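Local coordinates for delta-aminolevulinic acid dehydratase (PDB 3OBK), which catalyses the condensation of two molecules of 5-aminolevulinic acid to porphobilinogen, an early step of tetrapyrrole biosynthesis, at the interface of chains A and B. Sequence-based numbering; all coordinates share one arbitrary frame. Chains: chain A/B, Delta-aminolevulinic acid dehydratase.

Contact 1: the interface of chains A and B. Residues chain A 192, 195-196, 199; chain B 5-6.
A:Glu195 of helix 189-199 meets the peptide that joins B:Gly5 to B:Pro6, near the start of the ordered N-terminal arm of chain B. The polar part of the contact is a carboxylate over a peptide face. OE2 of A:Glu195 stands 3.1 Å from N of B:Pro6 and 3.2 Å from the carbonyl C of B:Gly5, above the peptide plane. The tertiary amide nitrogen of B:Pro6 carries no hydrogen, which rules out a hydrogen bond here, and the approach may be a close dipolar contact with the carbonyl carbon, though its short distances are not firm at this resolution. The glutamate reaches this place with CG anti to the backbone N (chi1 -163°) and an extended chain, its side chain and the pyrrolidine ring sliding past each other in opposite directions.

Apolar contacts flank the carboxylate. CB of B:Pro6 lies 4.0 Å from CD of A:Glu195. The chain of A:Met199, bent at chi3 (-48°), brings its methyl CE to 3.8 Å from CA of B:Gly5 and to 4.1 Å from CD of B:Pro6. The ring tip CG of B:Pro6 lies 3.9 Å from the carbonyl O of A:Ala192.

Within the helix, that same oxygen accepts a hydrogen bond from the hydroxyl OG of A:Ser196 (2.9 Å), tying the serine back to the preceding turn. The site lays the tip of the arm on the partner subunit, as in the arm-exchanged dimers from which octamers of this family are built.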
# COMPACT_ATOMS: atom_id res chain seq x y z
N ALA A 192 -25.57 -17.87 -10.05
CA ALA A 192 -26.60 -18.81 -10.43
C ALA A 192 -27.38 -18.22 -11.59
O ALA A 192 -27.68 -18.92 -12.59
CB ALA A 192 -27.53 -19.13 -9.25
N GLU A 195 -25.36 -18.27 -14.91
CA GLU A 195 -25.19 -19.54 -15.59
C GLU A 195 -26.46 -19.92 -16.28
O GLU A 195 -26.42 -20.44 -17.39
CB GLU A 195 -24.80 -20.65 -14.61
CG GLU A 195 -24.23 -21.88 -15.27
CD GLU A 195 -23.84 -23.00 -14.28
OE1 GLU A 195 -22.82 -22.85 -13.58
OE2 GLU A 195 -24.55 -24.04 -14.25
N SER A 196 -27.59 -19.66 -15.61
CA SER A 196 -28.91 -19.84 -16.17
C SER A 196 -29.09 -19.03 -17.43
O SER A 196 -29.53 -19.56 -18.47
CB SER A 196 -29.98 -19.41 -15.15
OG SER A 196 -29.88 -20.16 -13.95
N MET A 199 -26.79 -20.57 -20.19
CA MET A 199 -27.33 -21.80 -20.72
C MET A 199 -28.54 -21.55 -21.60
O MET A 199 -28.82 -22.36 -22.49
CB MET A 199 -27.70 -22.77 -19.61
CG MET A 199 -26.53 -23.46 -18.97
SD MET A 199 -27.06 -24.55 -17.63
CE MET A 199 -28.17 -23.51 -16.68
N GLY B 5 -27.00 -27.54 -14.92
CA GLY B 5 -27.32 -26.23 -14.23
C GLY B 5 -26.63 -26.04 -12.88
O GLY B 5 -25.95 -26.94 -12.41
N PRO B 6 -26.80 -24.86 -12.24
CA PRO B 6 -26.08 -24.58 -11.00
C PRO B 6 -26.70 -25.13 -9.72
O PRO B 6 -26.02 -25.17 -8.71
CB PRO B 6 -26.09 -23.06 -10.95
CG PRO B 6 -27.39 -22.71 -11.55
CD PRO B 6 -27.61 -23.71 -12.66

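Contact 2: the interface of chains A and B. Residues chain A 270, 273-274, 320, 323-324; chain B 270-274.
The 3-10 helix 270-272 and the start of helix 273-282 of chain B pack against the corresponding segment of chain A and against the C-terminal end of its helix 310-324. Delta-aminolevulinic acid dehydratase is a TIM-barrel enzyme, and segment 270-274 follows strand 263-267, whose end carries the Schiff-base lysine of the family.

A:Arg323 and B:Asp274 form a side-on, two-nitrogen salt bridge. NE donates to OD2 at 2.8 Å, nearly straight (175° at H) and in the guanidinium plane, while NH2 donates to OD1 at 2.9 Å from a slightly tilted position. Both carboxylate oxygens use their syn lone pairs, and the two flat groups are nearly coplanar, 20° apart. A bend at chi3 (55°) turns the arginine head toward the aspartate. CB of A:Ala324 packs against CG of B:Asp274 at 3.6 Å, beside the ion pair.

NH2 of the same arginine also reaches the backbone carbonyl O of B:Pro271, 2.8 Å away, on a lone pair in the carbonyl plane. A second donor, the hydroxyl OG of A:Ser320, meets this oxygen at 3.1 Å, somewhat tilted from that plane. Two side chains one helical turn apart thus grip one acceptor, and with B:Asp274 this fixes the rotation of the guanidinium. The side chain of B:Tyr272 crosses that of A:Arg323 at about a right angle; the guanidinium lies past the CD1-CE1 edge of the ring, offset to one face, with CZ of A:Arg323 3.6 Å from CD1 of B:Tyr272. OG of A:Ser320 lies over one ring face, toward its rim.

Leucines of chain A complete the patch. CD1 of A:Leu273 lies 3.8 Å from CA of B:Pro271, and the side chain of A:Leu270 crosses that of B:Pro271 obliquely, CD2 touching CA at 3.9 Å. Carbonyl O atoms of A:Leu270 and B:Leu270 are modelled improbably close for two acceptors, and their exact placement is doubtful.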
# COMPACT_ATOMS: atom_id res chain seq x y z
N LEU A 270 -26.94 8.62 -0.62
CA LEU A 270 -26.16 9.60 0.12
C LEU A 270 -25.68 9.07 1.47
O LEU A 270 -24.52 9.26 1.82
CB LEU A 270 -26.96 10.90 0.33
CG LEU A 270 -27.10 11.78 -0.90
CD1 LEU A 270 -27.82 13.06 -0.50
CD2 LEU A 270 -25.74 12.07 -1.53
N LEU A 273 -22.22 6.85 0.95
CA LEU A 273 -21.16 7.31 0.05
C LEU A 273 -19.82 6.75 0.50
O LEU A 273 -18.96 6.51 -0.32
CB LEU A 273 -21.13 8.84 -0.08
CG LEU A 273 -22.35 9.60 -0.70
CD1 LEU A 273 -22.10 11.11 -0.78
CD2 LEU A 273 -22.74 9.02 -2.06
N ASP A 274 -19.66 6.51 1.79
CA ASP A 274 -18.43 5.85 2.28
C ASP A 274 -18.26 4.44 1.73
O ASP A 274 -17.14 4.03 1.42
CB ASP A 274 -18.34 5.81 3.82
CG ASP A 274 -19.48 5.06 4.43
OD1 ASP A 274 -20.62 5.39 4.05
OD2 ASP A 274 -19.26 4.17 5.29
N SER A 320 -22.21 14.97 -5.86
CA SER A 320 -21.68 14.19 -4.74
C SER A 320 -21.60 12.66 -5.01
O SER A 320 -20.60 12.07 -4.70
CB SER A 320 -22.47 14.49 -3.46
OG SER A 320 -22.16 15.81 -3.00
N ARG A 323 -18.53 12.29 -7.33
CA ARG A 323 -17.26 12.46 -6.64
C ARG A 323 -16.92 11.22 -5.78
O ARG A 323 -15.80 10.72 -5.79
CB ARG A 323 -17.30 13.69 -5.76
CG ARG A 323 -16.03 13.96 -4.96
CD ARG A 323 -16.25 14.86 -3.71
NE ARG A 323 -17.28 14.27 -2.88
CZ ARG A 323 -18.48 14.79 -2.59
NH1 ARG A 323 -18.83 16.02 -2.95
NH2 ARG A 323 -19.32 14.07 -1.87
N ALA A 324 -17.93 10.72 -5.06
CA ALA A 324 -17.85 9.55 -4.22
C ALA A 324 -17.51 8.26 -4.99
O ALA A 324 -17.05 7.31 -4.39
CB ALA A 324 -19.14 9.39 -3.48
N LEU B 270 -23.87 14.09 5.15
CA LEU B 270 -24.23 12.88 4.47
C LEU B 270 -23.80 12.95 3.02
O LEU B 270 -23.32 11.97 2.49
CB LEU B 270 -25.72 12.59 4.59
CG LEU B 270 -26.24 11.96 5.88
CD1 LEU B 270 -27.70 11.45 5.65
CD2 LEU B 270 -25.33 10.87 6.37
N PRO B 271 -23.96 14.09 2.39
CA PRO B 271 -23.54 14.14 1.01
C PRO B 271 -22.04 14.22 0.82
O PRO B 271 -21.57 14.42 -0.30
CB PRO B 271 -24.22 15.42 0.47
CG PRO B 271 -25.22 15.80 1.46
CD PRO B 271 -24.76 15.27 2.77
N TYR B 272 -21.28 14.13 1.91
CA TYR B 272 -19.84 14.14 1.84
C TYR B 272 -19.23 12.98 2.63
O TYR B 272 -18.07 13.02 3.03
CB TYR B 272 -19.36 15.51 2.30
CG TYR B 272 -19.84 16.58 1.32
CD1 TYR B 272 -19.09 16.93 0.20
CD2 TYR B 272 -21.06 17.22 1.50
CE1 TYR B 272 -19.52 17.89 -0.69
CE2 TYR B 272 -21.51 18.18 0.60
CZ TYR B 272 -20.74 18.51 -0.49
OH TYR B 272 -21.20 19.45 -1.39
N LEU B 273 -19.99 11.89 2.82
CA LEU B 273 -19.46 10.80 3.68
C LEU B 273 -18.21 10.18 3.10
O LEU B 273 -17.45 9.60 3.85
CB LEU B 273 -20.47 9.67 3.94
CG LEU B 273 -21.69 9.91 4.82
CD1 LEU B 273 -22.43 8.57 5.01
CD2 LEU B 273 -21.33 10.59 6.14
N ASP B 274 -18.02 10.28 1.78
CA ASP B 274 -16.79 9.82 1.12
C ASP B 274 -15.50 10.62 1.51
O ASP B 274 -14.42 10.05 1.63
CB ASP B 274 -16.94 9.85 -0.40
CG ASP B 274 -17.36 11.23 -0.93
OD1 ASP B 274 -18.31 11.82 -0.37
OD2 ASP B 274 -16.76 11.71 -1.91

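Contact 1 and contact 2 belong to the same two-fold interface, their C-alpha centres about 36 Å apart, and they share no residue or helix. Contact 2 sets segment 270-274 of one barrel against the same segment and helix 310-324 of the other, whereas contact 1 pairs the N-terminal arm of chain B with an outer helix of chain A. The pair is therefore held both between the barrel bodies and at a remote arm tip. Symmetry repeats each contact with the chains exchanged, a reciprocal embrace consistent with this dimer being a building unit of the octamer.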